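6-phosphofructokinase isozyme 2 (Escherichia coli, PDB 3UMO) catalyses the ATP- and magnesium-dependent phosphorylation of D-fructose 6-phosphate to fructose 1,6-bisphosphate, the first committing step of glycolysis, as a homodimer. Local coordinates at residues Asn180-Lys185 / Lys217-Val222; Gly131-Ile136 / Arg162-Ser167; Leu152-Gln157 / Leu176-Ile181; Val2-Leu7 / Met262-Ala267; Leu7-Ser12 / Gly138-Gly143. All blocks are in the same frame, centred on the assembly; numbering follows the deposited sequence.

Interactions 1, 2 and 4 are buried, 2 and 4 within the sheet and its helix, 1 at the sheet's edge with an exposed rim; interactions 3 and 5 are only partly buried. Strand 162-166 joins interaction 2 to interaction 1, since it pairs with 133-137 on one side and 183-184 on the other. Interaction 4 lays helix 254-267 against the sheet by apolar contact alone. Interaction 3 seats the loop before strand 183-184 on helix 146-158 through isoleucines and one hydrogen bond from a glutamine side-chain amide. Interaction 5 joins two loops near the probable substrate site through a proline and a water. Direct charge pairing appears in interaction 1, which also reaches bound ATP.

Interaction 1: residues Asn180-Lys185 / Lys217-Val222; sequences NIELVK and KAKRVV. With ATP (adenosine-5'-triphosphate), chain E.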
# COMPACT_ATOMS: atom_id res chain seq x y z
N ASN A 180 -33.49 -16.53 24.19
CA ASN A 180 -34.31 -15.45 24.73
C ASN A 180 -33.57 -14.12 24.84
O ASN A 180 -33.93 -13.27 25.65
CB ASN A 180 -34.92 -15.84 26.08
CG ASN A 180 -35.85 -17.03 25.97
OD1 ASN A 180 -36.69 -17.10 25.07
ND2 ASN A 180 -35.70 -17.98 26.89
N ILE A 181 -32.55 -13.95 24.01
CA ILE A 181 -31.84 -12.68 23.92
C ILE A 181 -32.80 -11.64 23.35
O ILE A 181 -33.50 -11.92 22.38
CB ILE A 181 -30.62 -12.79 22.99
CG1 ILE A 181 -29.66 -13.88 23.47
CG2 ILE A 181 -29.91 -11.44 22.84
CD1 ILE A 181 -29.13 -13.69 24.88
N GLU A 182 -32.85 -10.46 23.95
CA GLU A 182 -33.78 -9.42 23.50
C GLU A 182 -33.47 -8.94 22.09
O GLU A 182 -34.38 -8.72 21.28
CB GLU A 182 -33.77 -8.23 24.47
CG GLU A 182 -34.37 -8.53 25.83
CD GLU A 182 -35.89 -8.50 25.83
OE1 GLU A 182 -36.50 -9.30 26.58
OE2 GLU A 182 -36.47 -7.67 25.10
N LEU A 183 -32.19 -8.77 21.80
CA LEU A 183 -31.76 -8.23 20.53
C LEU A 183 -30.32 -8.61 20.26
O LEU A 183 -29.47 -8.50 21.14
CB LEU A 183 -31.86 -6.70 20.54
CG LEU A 183 -31.25 -5.93 19.37
CD1 LEU A 183 -32.01 -6.21 18.08
CD2 LEU A 183 -31.24 -4.42 19.67
N VAL A 184 -30.04 -9.06 19.04
CA VAL A 184 -28.66 -9.28 18.62
C VAL A 184 -28.43 -8.52 17.31
O VAL A 184 -29.31 -8.47 16.46
CB VAL A 184 -28.36 -10.80 18.46
CG1 VAL A 184 -29.24 -11.43 17.39
CG2 VAL A 184 -26.87 -11.04 18.17
N LYS A 185 -27.25 -7.90 17.17
CA LYS A 185 -26.92 -7.18 15.94
C LYS A 185 -25.66 -7.74 15.26
O LYS A 185 -24.57 -7.17 15.37
CB LYS A 185 -26.76 -5.65 16.13
CG LYS A 185 -26.63 -4.91 14.77
CD LYS A 185 -25.79 -3.63 14.80
CE LYS A 185 -24.29 -3.91 14.99
NZ LYS A 185 -23.72 -4.83 13.96
N LYS A 217 -33.61 -18.24 19.94
CA LYS A 217 -32.32 -17.73 20.41
C LYS A 217 -32.37 -16.24 20.70
O LYS A 217 -31.80 -15.76 21.68
CB LYS A 217 -31.21 -18.04 19.40
CG LYS A 217 -30.80 -19.50 19.37
CD LYS A 217 -29.64 -19.73 18.41
CE LYS A 217 -29.06 -21.14 18.55
NZ LYS A 217 -27.88 -21.19 19.45
N ALA A 218 -33.05 -15.49 19.83
CA ALA A 218 -33.20 -14.05 20.02
C ALA A 218 -34.62 -13.62 19.69
O ALA A 218 -35.24 -14.19 18.78
CB ALA A 218 -32.18 -13.29 19.17
N LYS A 219 -35.13 -12.64 20.41
CA LYS A 219 -36.45 -12.09 20.13
C LYS A 219 -36.40 -11.24 18.86
O LYS A 219 -37.32 -11.26 18.04
CB LYS A 219 -36.95 -11.25 21.30
CG LYS A 219 -37.24 -12.07 22.57
CD LYS A 219 -37.98 -11.23 23.61
CE LYS A 219 -38.30 -12.03 24.87
NZ LYS A 219 -37.09 -12.25 25.71
N ARG A 220 -35.32 -10.50 18.72
CA ARG A 220 -35.11 -9.62 17.58
C ARG A 220 -33.71 -9.80 17.04
O ARG A 220 -32.74 -9.86 17.80
CB ARG A 220 -35.31 -8.17 18.00
CG ARG A 220 -36.60 -7.90 18.76
CD ARG A 220 -36.60 -6.50 19.35
NE ARG A 220 -37.73 -6.29 20.25
CZ ARG A 220 -37.76 -6.70 21.52
NH1 ARG A 220 -36.73 -7.35 22.04
NH2 ARG A 220 -38.83 -6.47 22.26
N VAL A 221 -33.60 -9.88 15.72
CA VAL A 221 -32.30 -9.95 15.06
C VAL A 221 -32.23 -8.80 14.07
O VAL A 221 -33.09 -8.66 13.19
CB VAL A 221 -32.11 -11.28 14.30
CG1 VAL A 221 -30.82 -11.25 13.48
CG2 VAL A 221 -32.09 -12.44 15.28
N VAL A 222 -31.24 -7.94 14.24
CA VAL A 222 -31.03 -6.89 13.26
C VAL A 222 -29.70 -7.15 12.58
O VAL A 222 -28.65 -7.02 13.20
CB VAL A 222 -31.05 -5.49 13.91
CG1 VAL A 222 -30.74 -4.41 12.87
CG2 VAL A 222 -32.41 -5.24 14.55
PG ATP E . -18.56 -1.80 13.06
O1G ATP E . -18.64 -2.61 14.31
O2G ATP E . -18.33 -0.37 13.54
O3G ATP E . -17.48 -2.25 12.14
PB ATP E . -20.68 -3.11 11.92
O1B ATP E . -19.84 -3.92 10.88
O2B ATP E . -21.12 -3.94 13.15
O3B ATP E . -19.95 -1.76 12.36
PA ATP E . -22.35 -1.94 9.89
O1A ATP E . -21.12 -1.85 9.04
O2A ATP E . -23.52 -2.65 9.21
O3A ATP E . -22.04 -2.63 11.25
O5' ATP E . -22.75 -0.43 10.31
C5' ATP E . -23.95 -0.21 10.96
C4' ATP E . -24.83 0.82 10.40
O4' ATP E . -24.03 1.98 10.10
C3' ATP E . -25.38 0.43 9.09
O3' ATP E . -26.51 -0.34 9.21
C2' ATP E . -25.63 1.74 8.45
O2' ATP E . -26.74 2.33 8.99
C1' ATP E . -24.44 2.51 8.86
N9 ATP E . -23.36 2.41 7.89
C8 ATP E . -22.29 1.59 7.97
N7 ATP E . -21.53 1.79 6.87
C5 ATP E . -22.11 2.74 6.10
C6 ATP E . -21.77 3.34 4.88
N6 ATP E . -20.53 2.96 4.14
N1 ATP E . -22.60 4.28 4.38
C2 ATP E . -23.72 4.64 5.03
N3 ATP E . -24.06 4.08 6.19
C4 ATP E . -23.28 3.14 6.75
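Glu182 meets Lys219 and Arg220 in a salt-bridge network at the edge of the central parallel sheet of the ribokinase-family alpha/beta fold, where 180-185 and 217-222 run side by side in much the same direction. Glu182 OE1 takes Lys219 NZ at 3.1 Å. Glu182 OE2 lies 3.1 Å from Arg220 NH1, and both donors stand above the carboxylate plane; Arg162 NH2 is a long, weak ion-pair partner of OE2. A bend at chi2 (-80°) brings Glu182 CD round to Lys219 and Arg220. Arg220 NH1 also donates to the backbone Glu182 O over 2.8 Å, so one nitrogen holds both the main chain and the carboxylate. An alanine in place of Arg220 would probably leave Glu182 OE2 without its close cation and weaken the hold on Glu182 O.

Behind the charges, backbone bonds join the segments, among them Lys219 N to Ile181 O at 2.7 Å and Val222 N to Val184 O at 3.0 Å. Val184 CG1 lies 3.7 Å from Val221 CG2, the two valines side by side, while Leu183 CD1 touches Val222 CG2. Helix 204-214 covers Val221, and Met275 of helix 272-286 touches Leu183 and Val222. The segment 180-185 ends at the nucleotide, which Lys27 of the second subunit also binds: the Lys185 chain, bent at chi3 and chi4, delivers NZ to O2B of ATP at 2.9 Å.

Interaction 2: residues Gly131-Ile136 / Arg162-Ser167; sequences GAILVI and RCIVDS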
# COMPACT_ATOMS: atom_id res chain seq x y z
N GLY A 131 -35.77 -5.59 34.66
CA GLY A 131 -36.41 -4.75 33.67
C GLY A 131 -35.45 -3.83 32.96
O GLY A 131 -35.74 -3.32 31.88
N ALA A 132 -34.29 -3.59 33.58
CA ALA A 132 -33.26 -2.77 32.96
C ALA A 132 -32.60 -3.50 31.80
O ALA A 132 -32.70 -4.73 31.68
CB ALA A 132 -32.22 -2.35 33.98
N ILE A 133 -31.91 -2.74 30.95
CA ILE A 133 -31.27 -3.28 29.77
C ILE A 133 -29.76 -3.34 29.94
O ILE A 133 -29.13 -2.40 30.42
CB ILE A 133 -31.63 -2.43 28.53
CG1 ILE A 133 -33.14 -2.55 28.26
CG2 ILE A 133 -30.84 -2.87 27.30
CD1 ILE A 133 -33.64 -1.57 27.22
N LEU A 134 -29.18 -4.48 29.56
CA LEU A 134 -27.74 -4.66 29.55
C LEU A 134 -27.25 -4.96 28.14
O LEU A 134 -27.67 -5.94 27.52
CB LEU A 134 -27.33 -5.81 30.47
CG LEU A 134 -25.83 -6.12 30.41
CD1 LEU A 134 -25.04 -4.94 30.95
CD2 LEU A 134 -25.50 -7.41 31.18
N VAL A 135 -26.35 -4.12 27.64
CA VAL A 135 -25.76 -4.35 26.33
C VAL A 135 -24.37 -4.95 26.47
O VAL A 135 -23.45 -4.29 26.95
CB VAL A 135 -25.65 -3.04 25.51
CG1 VAL A 135 -25.10 -3.33 24.11
CG2 VAL A 135 -27.00 -2.34 25.43
N ILE A 136 -24.23 -6.21 26.06
CA ILE A 136 -22.94 -6.88 26.08
C ILE A 136 -22.34 -6.75 24.68
O ILE A 136 -22.82 -7.37 23.73
CB ILE A 136 -23.08 -8.36 26.46
CG1 ILE A 136 -23.86 -8.50 27.77
CG2 ILE A 136 -21.71 -9.01 26.59
CD1 ILE A 136 -25.16 -9.24 27.63
N ARG A 162 -32.77 -7.42 30.72
CA ARG A 162 -32.98 -7.59 29.29
C ARG A 162 -31.65 -7.44 28.55
O ARG A 162 -31.02 -6.39 28.61
CB ARG A 162 -34.02 -6.59 28.77
CG ARG A 162 -35.39 -6.73 29.45
CD ARG A 162 -36.30 -5.55 29.13
NE ARG A 162 -36.87 -5.62 27.79
CZ ARG A 162 -37.50 -4.62 27.19
NH1 ARG A 162 -37.64 -3.45 27.80
NH2 ARG A 162 -37.99 -4.78 25.96
N CYS A 163 -31.21 -8.51 27.88
CA CYS A 163 -29.87 -8.52 27.30
C CYS A 163 -29.83 -8.27 25.79
O CYS A 163 -30.59 -8.86 25.02
CB CYS A 163 -29.17 -9.84 27.63
SG CYS A 163 -28.88 -10.07 29.40
N ILE A 164 -28.92 -7.38 25.39
CA ILE A 164 -28.66 -7.10 23.99
C ILE A 164 -27.21 -7.50 23.73
O ILE A 164 -26.32 -7.21 24.53
CB ILE A 164 -28.86 -5.60 23.70
CG1 ILE A 164 -30.33 -5.23 23.90
CG2 ILE A 164 -28.38 -5.24 22.30
CD1 ILE A 164 -30.61 -3.73 23.77
N VAL A 165 -26.98 -8.21 22.62
CA VAL A 165 -25.65 -8.74 22.35
C VAL A 165 -25.10 -8.27 21.01
O VAL A 165 -25.79 -8.33 19.99
CB VAL A 165 -25.66 -10.29 22.37
CG1 VAL A 165 -24.28 -10.85 22.03
CG2 VAL A 165 -26.13 -10.81 23.73
N ASP A 166 -23.86 -7.79 21.01
CA ASP A 166 -23.15 -7.47 19.78
C ASP A 166 -21.73 -8.00 19.91
O ASP A 166 -20.92 -7.43 20.64
CB ASP A 166 -23.16 -5.96 19.53
CG ASP A 166 -22.48 -5.58 18.22
OD1 ASP A 166 -22.45 -4.37 17.92
OD2 ASP A 166 -21.98 -6.48 17.50
N SER A 167 -21.43 -9.10 19.24
CA SER A 167 -20.11 -9.69 19.35
C SER A 167 -19.80 -10.47 18.08
O SER A 167 -20.44 -10.28 17.05
CB SER A 167 -20.03 -10.60 20.58
OG SER A 167 -18.68 -10.96 20.87
O HOH W 1 -38.17 -3.52 30.88
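Ile133 and Ile164 touch branch to branch on one face of a parallel strand pair, CG2 of Ile133 lying 3.6 Å from CD1 of Ile164. In Ile164 the chain is extended at chi2 (174°), which carries CD1 out to that methyl group. Val135 CG2 meets the same isoleucine nearer its root, 4.1 Å from Ile164 CB. At the N-terminal end of this face Arg162 crosses Ile133, its CB 4.2 Å from Ile133 CG1. Gly131 O lies at the edge of the guanidinium, near its plane, and a water that donates to this oxygen bonds weakly to Arg162 NH1. On the other face chi2 of Ile136, near 117°, brings its CD1 to 4.1 Å from Cys163 CB, and also near Val165 CG2. Five backbone hydrogen bonds, from Arg162 N to Ala132 O through to Asp166 N to Ile136 O, tie the strands together.

The pair forms the two strands of a beta-alpha-beta unit. Its helix, 146-158, covers Ile136 and Cys163, helix 254-267 covers Val135 and Ile164, and strands 4-7 and 183-184 flank the pair.

Interaction 3: residues Leu152-Gln157 / Leu176-Ile181; sequences LISAAQ and LAIGNI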
# COMPACT_ATOMS: atom_id res chain seq x y z
N LEU A 152 -22.96 -15.93 32.49
CA LEU A 152 -23.24 -14.56 32.91
C LEU A 152 -24.58 -14.11 32.35
O LEU A 152 -25.41 -13.55 33.06
CB LEU A 152 -22.12 -13.61 32.45
CG LEU A 152 -22.26 -12.14 32.87
CD1 LEU A 152 -20.91 -11.56 33.24
CD2 LEU A 152 -22.89 -11.32 31.76
N ILE A 153 -24.79 -14.39 31.06
CA ILE A 153 -26.01 -13.99 30.39
C ILE A 153 -27.22 -14.74 30.95
O ILE A 153 -28.28 -14.15 31.16
CB ILE A 153 -25.88 -14.15 28.87
CG1 ILE A 153 -24.90 -13.10 28.34
CG2 ILE A 153 -27.23 -14.00 28.19
CD1 ILE A 153 -24.31 -13.44 27.01
N SER A 154 -27.05 -16.04 31.22
CA SER A 154 -28.12 -16.82 31.81
C SER A 154 -28.48 -16.27 33.18
O SER A 154 -29.66 -16.17 33.53
CB SER A 154 -27.73 -18.29 31.93
OG SER A 154 -28.81 -19.06 32.43
N ALA A 155 -27.46 -15.91 33.95
CA ALA A 155 -27.65 -15.36 35.30
C ALA A 155 -28.42 -14.05 35.25
O ALA A 155 -29.33 -13.82 36.04
CB ALA A 155 -26.30 -15.15 35.97
N ALA A 156 -28.05 -13.19 34.30
CA ALA A 156 -28.69 -11.89 34.16
C ALA A 156 -30.16 -12.02 33.77
O ALA A 156 -31.02 -11.35 34.34
CB ALA A 156 -27.93 -11.03 33.15
N GLN A 157 -30.44 -12.89 32.81
CA GLN A 157 -31.81 -13.07 32.32
C GLN A 157 -32.77 -13.65 33.37
O GLN A 157 -33.94 -13.28 33.40
CB GLN A 157 -31.82 -13.90 31.03
CG GLN A 157 -31.19 -13.17 29.85
CD GLN A 157 -31.41 -13.87 28.52
OE1 GLN A 157 -31.59 -13.21 27.50
NE2 GLN A 157 -31.39 -15.19 28.53
N LEU A 176 -25.55 -16.56 22.60
CA LEU A 176 -26.89 -16.91 22.12
C LEU A 176 -27.26 -18.35 22.45
O LEU A 176 -28.33 -18.83 22.06
CB LEU A 176 -26.96 -16.71 20.61
CG LEU A 176 -27.29 -15.32 20.06
CD1 LEU A 176 -26.54 -15.09 18.77
CD2 LEU A 176 -28.79 -15.19 19.83
N ALA A 177 -26.37 -19.05 23.15
CA ALA A 177 -26.60 -20.45 23.47
C ALA A 177 -27.79 -20.64 24.40
O ALA A 177 -28.50 -21.65 24.34
CB ALA A 177 -25.34 -21.08 24.06
N ILE A 178 -28.01 -19.65 25.27
CA ILE A 178 -29.06 -19.74 26.28
C ILE A 178 -30.43 -19.41 25.71
O ILE A 178 -31.44 -19.91 26.18
CB ILE A 178 -28.80 -18.76 27.45
CG1 ILE A 178 -27.31 -18.56 27.67
CG2 ILE A 178 -29.49 -19.26 28.72
CD1 ILE A 178 -26.74 -17.31 27.01
N GLY A 179 -30.45 -18.54 24.70
CA GLY A 179 -31.69 -18.13 24.07
C GLY A 179 -32.40 -17.00 24.79
O GLY A 179 -31.96 -16.55 25.86
N ASN A 180 -33.49 -16.53 24.19
CA ASN A 180 -34.31 -15.45 24.73
C ASN A 180 -33.57 -14.12 24.84
O ASN A 180 -33.93 -13.27 25.65
CB ASN A 180 -34.92 -15.84 26.08
CG ASN A 180 -35.85 -17.03 25.97
OD1 ASN A 180 -36.69 -17.10 25.07
ND2 ASN A 180 -35.70 -17.98 26.89
N ILE A 181 -32.55 -13.95 24.01
CA ILE A 181 -31.84 -12.68 23.92
C ILE A 181 -32.80 -11.64 23.35
O ILE A 181 -33.50 -11.92 22.38
CB ILE A 181 -30.62 -12.79 22.99
CG1 ILE A 181 -29.66 -13.88 23.47
CG2 ILE A 181 -29.91 -11.44 22.84
CD1 ILE A 181 -29.13 -13.69 24.88
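Ile153 packs against Ile178 and Ile181, where helix 146-158, the connecting helix of a beta-alpha-beta unit in this alpha/beta fold, receives the loop that leads to strand 183-184. This is the tight part of the contact. A single methyl group, Ile153 CG2, serves both partners: it lies 3.5 Å from Ile178 CD1 and 3.8 Å from Ile181 CD1. The side chains of Ile153 and Ile178 cross at a slant, those of Ile153 and Ile181 at about a right angle. Chi1 of Ile178 is -31°, which sets CG1 off a staggered position and may reflect some strain. Inward of this cluster Ile181 also touches Val165 of strand 162-166, which makes the isoleucine a bridge from helix to sheet.

Toward solvent the packing thins out. The other branch of Ile178, CG2, lies 3.8 Å from Ser154 CB, and Asn180, which is exposed, brings only CB near NE2 of Gln157. Between the two parts stands Gln157, its chain extended beyond CG and its OE1 3.6 Å from Ile181 CD1. Its amide meets the carbonyls of Gly179 and Asn180. OE1 of Gln157 stands 3.0 Å from Asn180 O, a pair of acceptors that cannot bond to each other. The other amide atom makes the polar link: Gln157 NE2 donates to Gly179 O over 3.1 Å with a nearly straight N-H...O angle of 173°.

Interaction 4: residues Val2-Leu7 / Met262-Ala267; sequences VRIYTL and MTLKLA
Ile4 of strand 4-7 reaches Thr263, Leu264 and Ala267 of helix 254-267, helix-on-sheet packing of the ribokinase-family alpha/beta fold. Its CB is directed at the helix, and from there the chain forks. The short branch, CG2, lies 3.6 Å from Thr263 CG2. The long branch runs through CG1, anti to the carbonyl carbon, and chi2 of 167° stretches CD1 toward the helix. There CD1 meets Leu264 CD2 at 3.8 Å, the two side chains crossing at about a right angle; it also lies 4.0 Å from Thr263 CG2 and 4.1 Å from Ala267 CB. Val2 extends the contact, with its CG2 4.0 Å from the same Ala267 CB. No hydrogen bond joins the segments; Thr263 OG1 bonds instead to Val259 O in its own helix.

The helix segment passes over the sheet face with its axis 10.4 Å from that of strand 4-7, their N-to-C directions 142° apart. The strand lies between strands 55-61 and 133-137, and Ile48 of helix 40-50 touches both Ile4 and Thr263.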
# COMPACT_ATOMS: atom_id res chain seq x y z
N VAL A 2 -36.55 2.61 31.14
CA VAL A 2 -35.76 1.84 32.09
C VAL A 2 -34.29 2.23 31.99
O VAL A 2 -33.89 2.88 31.04
CB VAL A 2 -35.90 0.32 31.84
CG1 VAL A 2 -37.32 -0.13 32.15
CG2 VAL A 2 -35.52 -0.02 30.42
N ARG A 3 -33.50 1.83 32.97
CA ARG A 3 -32.08 2.15 32.97
C ARG A 3 -31.31 1.27 31.98
O ARG A 3 -31.71 0.14 31.69
CB ARG A 3 -31.50 2.03 34.37
CG ARG A 3 -32.18 2.95 35.39
CD ARG A 3 -31.31 3.12 36.61
NE ARG A 3 -29.91 3.27 36.23
CZ ARG A 3 -28.90 3.42 37.08
NH1 ARG A 3 -29.13 3.42 38.39
NH2 ARG A 3 -27.66 3.55 36.62
N ILE A 4 -30.20 1.80 31.48
CA ILE A 4 -29.37 1.09 30.51
C ILE A 4 -27.94 0.93 31.02
O ILE A 4 -27.33 1.88 31.51
CB ILE A 4 -29.35 1.83 29.16
CG1 ILE A 4 -30.78 2.01 28.64
CG2 ILE A 4 -28.50 1.08 28.15
CD1 ILE A 4 -30.89 3.00 27.49
N TYR A 5 -27.42 -0.29 30.88
CA TYR A 5 -26.05 -0.59 31.24
C TYR A 5 -25.35 -1.23 30.06
O TYR A 5 -25.99 -1.87 29.22
CB TYR A 5 -26.00 -1.55 32.44
CG TYR A 5 -26.61 -0.98 33.70
CD1 TYR A 5 -27.98 -1.04 33.93
CD2 TYR A 5 -25.80 -0.40 34.68
CE1 TYR A 5 -28.53 -0.52 35.08
CE2 TYR A 5 -26.35 0.11 35.84
CZ TYR A 5 -27.71 0.05 36.03
OH TYR A 5 -28.26 0.56 37.19
N THR A 6 -24.03 -1.07 29.98
CA THR A 6 -23.27 -1.82 28.98
C THR A 6 -22.14 -2.59 29.64
O THR A 6 -21.68 -2.25 30.74
CB THR A 6 -22.69 -0.92 27.86
OG1 THR A 6 -21.57 -0.19 28.35
CG2 THR A 6 -23.76 0.02 27.30
N LEU A 7 -21.71 -3.65 28.97
CA LEU A 7 -20.64 -4.49 29.48
C LEU A 7 -19.57 -4.68 28.42
O LEU A 7 -19.86 -5.13 27.31
CB LEU A 7 -21.18 -5.85 29.93
CG LEU A 7 -20.12 -6.83 30.42
CD1 LEU A 7 -19.43 -6.28 31.66
CD2 LEU A 7 -20.73 -8.20 30.70
N MET A 262 -30.53 1.74 18.86
CA MET A 262 -31.55 0.72 18.97
C MET A 262 -31.85 0.38 20.43
O MET A 262 -32.99 0.09 20.78
CB MET A 262 -31.18 -0.53 18.17
CG MET A 262 -31.15 -0.25 16.66
SD MET A 262 -31.09 -1.72 15.63
CE MET A 262 -29.60 -2.53 16.24
N THR A 263 -30.83 0.46 21.27
CA THR A 263 -30.99 0.22 22.70
C THR A 263 -31.93 1.25 23.32
O THR A 263 -32.81 0.90 24.11
CB THR A 263 -29.63 0.29 23.42
OG1 THR A 263 -28.78 -0.77 22.95
CG2 THR A 263 -29.80 0.16 24.93
N LEU A 264 -31.74 2.52 22.97
CA LEU A 264 -32.62 3.57 23.44
C LEU A 264 -34.06 3.35 22.99
O LEU A 264 -35.00 3.53 23.77
CB LEU A 264 -32.14 4.94 22.96
CG LEU A 264 -30.98 5.52 23.76
CD1 LEU A 264 -30.38 6.72 23.03
CD2 LEU A 264 -31.45 5.92 25.16
N LYS A 265 -34.23 2.94 21.74
CA LYS A 265 -35.57 2.64 21.23
C LYS A 265 -36.17 1.45 21.96
O LYS A 265 -37.38 1.42 22.23
CB LYS A 265 -35.55 2.38 19.72
CG LYS A 265 -35.46 3.65 18.87
CD LYS A 265 -36.57 4.64 19.23
CE LYS A 265 -36.59 5.83 18.28
NZ LYS A 265 -37.61 6.84 18.69
N LEU A 266 -35.33 0.47 22.27
CA LEU A 266 -35.80 -0.73 22.97
C LEU A 266 -36.28 -0.35 24.37
O LEU A 266 -37.31 -0.85 24.85
CB LEU A 266 -34.68 -1.77 23.04
CG LEU A 266 -35.06 -3.25 23.12
CD1 LEU A 266 -35.14 -3.71 24.56
CD2 LEU A 266 -36.38 -3.51 22.41
N ALA A 267 -35.56 0.57 25.01
CA ALA A 267 -35.93 1.04 26.34
C ALA A 267 -37.25 1.81 26.33
O ALA A 267 -37.94 1.89 27.34
CB ALA A 267 -34.83 1.90 26.93

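Interaction 5: residues Leu7-Ser12 / Gly138-Gly143; sequences LTLAPS and GSLPPG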
# COMPACT_ATOMS: atom_id res chain seq x y z
N LEU A 7 -21.71 -3.65 28.97
CA LEU A 7 -20.64 -4.49 29.48
C LEU A 7 -19.57 -4.68 28.42
O LEU A 7 -19.86 -5.13 27.31
CB LEU A 7 -21.18 -5.85 29.93
CG LEU A 7 -20.12 -6.83 30.42
CD1 LEU A 7 -19.43 -6.28 31.66
CD2 LEU A 7 -20.73 -8.20 30.70
N THR A 8 -18.33 -4.32 28.76
CA THR A 8 -17.20 -4.44 27.84
C THR A 8 -16.12 -5.26 28.50
O THR A 8 -15.36 -4.76 29.32
CB THR A 8 -16.61 -3.06 27.50
OG1 THR A 8 -17.66 -2.21 27.03
CG2 THR A 8 -15.55 -3.17 26.41
N LEU A 9 -16.04 -6.55 28.14
CA LEU A 9 -15.06 -7.42 28.76
C LEU A 9 -13.66 -7.14 28.24
O LEU A 9 -12.67 -7.43 28.92
CB LEU A 9 -15.43 -8.89 28.56
CG LEU A 9 -16.73 -9.34 29.21
CD1 LEU A 9 -17.06 -10.77 28.80
CD2 LEU A 9 -16.65 -9.20 30.73
N ALA A 10 -13.58 -6.54 27.05
CA ALA A 10 -12.29 -6.17 26.47
C ALA A 10 -12.25 -4.70 26.10
O ALA A 10 -12.32 -4.35 24.92
CB ALA A 10 -11.98 -7.03 25.25
N PRO A 11 -12.14 -3.81 27.10
CA PRO A 11 -12.01 -2.39 26.79
C PRO A 11 -10.60 -2.05 26.31
O PRO A 11 -9.70 -2.88 26.38
CB PRO A 11 -12.26 -1.72 28.14
CG PRO A 11 -11.82 -2.72 29.14
CD PRO A 11 -12.16 -4.07 28.55
N SER A 12 -10.42 -0.82 25.85
CA SER A 12 -9.08 -0.38 25.50
C SER A 12 -8.91 1.12 25.68
O SER A 12 -9.89 1.87 25.69
CB SER A 12 -8.72 -0.79 24.07
OG SER A 12 -9.63 -0.23 23.13
N GLY A 138 -18.66 -6.31 22.20
CA GLY A 138 -17.22 -6.30 22.00
C GLY A 138 -16.65 -7.70 22.01
O GLY A 138 -17.38 -8.69 22.18
N SER A 139 -15.34 -7.79 21.84
CA SER A 139 -14.64 -9.07 21.79
C SER A 139 -14.53 -9.73 23.16
O SER A 139 -14.78 -9.10 24.20
CB SER A 139 -13.24 -8.88 21.20
OG SER A 139 -12.46 -8.01 22.00
N LEU A 140 -14.14 -11.00 23.16
CA LEU A 140 -13.90 -11.75 24.39
C LEU A 140 -12.40 -11.76 24.69
O LEU A 140 -11.61 -12.23 23.86
CB LEU A 140 -14.41 -13.19 24.25
CG LEU A 140 -14.38 -14.01 25.55
CD1 LEU A 140 -15.46 -13.53 26.50
CD2 LEU A 140 -14.52 -15.50 25.28
N PRO A 141 -12.01 -11.24 25.86
CA PRO A 141 -10.59 -11.14 26.21
C PRO A 141 -10.03 -12.49 26.62
O PRO A 141 -10.81 -13.40 26.94
CB PRO A 141 -10.60 -10.20 27.42
CG PRO A 141 -11.93 -10.46 28.06
CD PRO A 141 -12.88 -10.69 26.92
N PRO A 142 -8.69 -12.64 26.59
CA PRO A 142 -8.06 -13.88 27.04
C PRO A 142 -8.40 -14.15 28.50
O PRO A 142 -8.57 -13.20 29.27
CB PRO A 142 -6.56 -13.59 26.92
CG PRO A 142 -6.46 -12.46 25.96
CD PRO A 142 -7.70 -11.64 26.14
N GLY A 143 -8.51 -15.42 28.87
CA GLY A 143 -8.74 -15.78 30.26
C GLY A 143 -10.18 -16.10 30.60
O GLY A 143 -10.48 -16.54 31.72
O HOH W 2 -15.59 -6.56 24.95
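Ala10 N and Ser139 O are joined by one water, which accepts from the amide at 2.9 Å and lies 2.8 Å from Ser139 O, to which it probably donates. Around this bridge the two loops, which follow neighbouring strands 4-7 and 133-137, meet through carbon. The Pro141 ring lies against Leu9, its CD 3.5 Å from Leu9 CB and its CG 3.2 Å from Leu9 O. Pro141 CB lies 4.1 Å from Ala10 CB. An alanine in place of Pro141 would probably leave a gap beside Leu9 and let the loop backbone turn more freely. Leu9 CD1 meets Leu140 CD1 at 3.9 Å with the side chains alongside each other, while Phe118 and Leu121 of helix 115-125 also touch Leu9. Ser139 OG, set between its backbone N and carbonyl carbon (chi1 61°), comes 3.4 Å from Ala10 CB.

Ser12 and Ser139 are assigned to the substrate site, consistent with the loops lining it. With no direct hydrogen bond, the loops meet here by apolar packing and one bridging water.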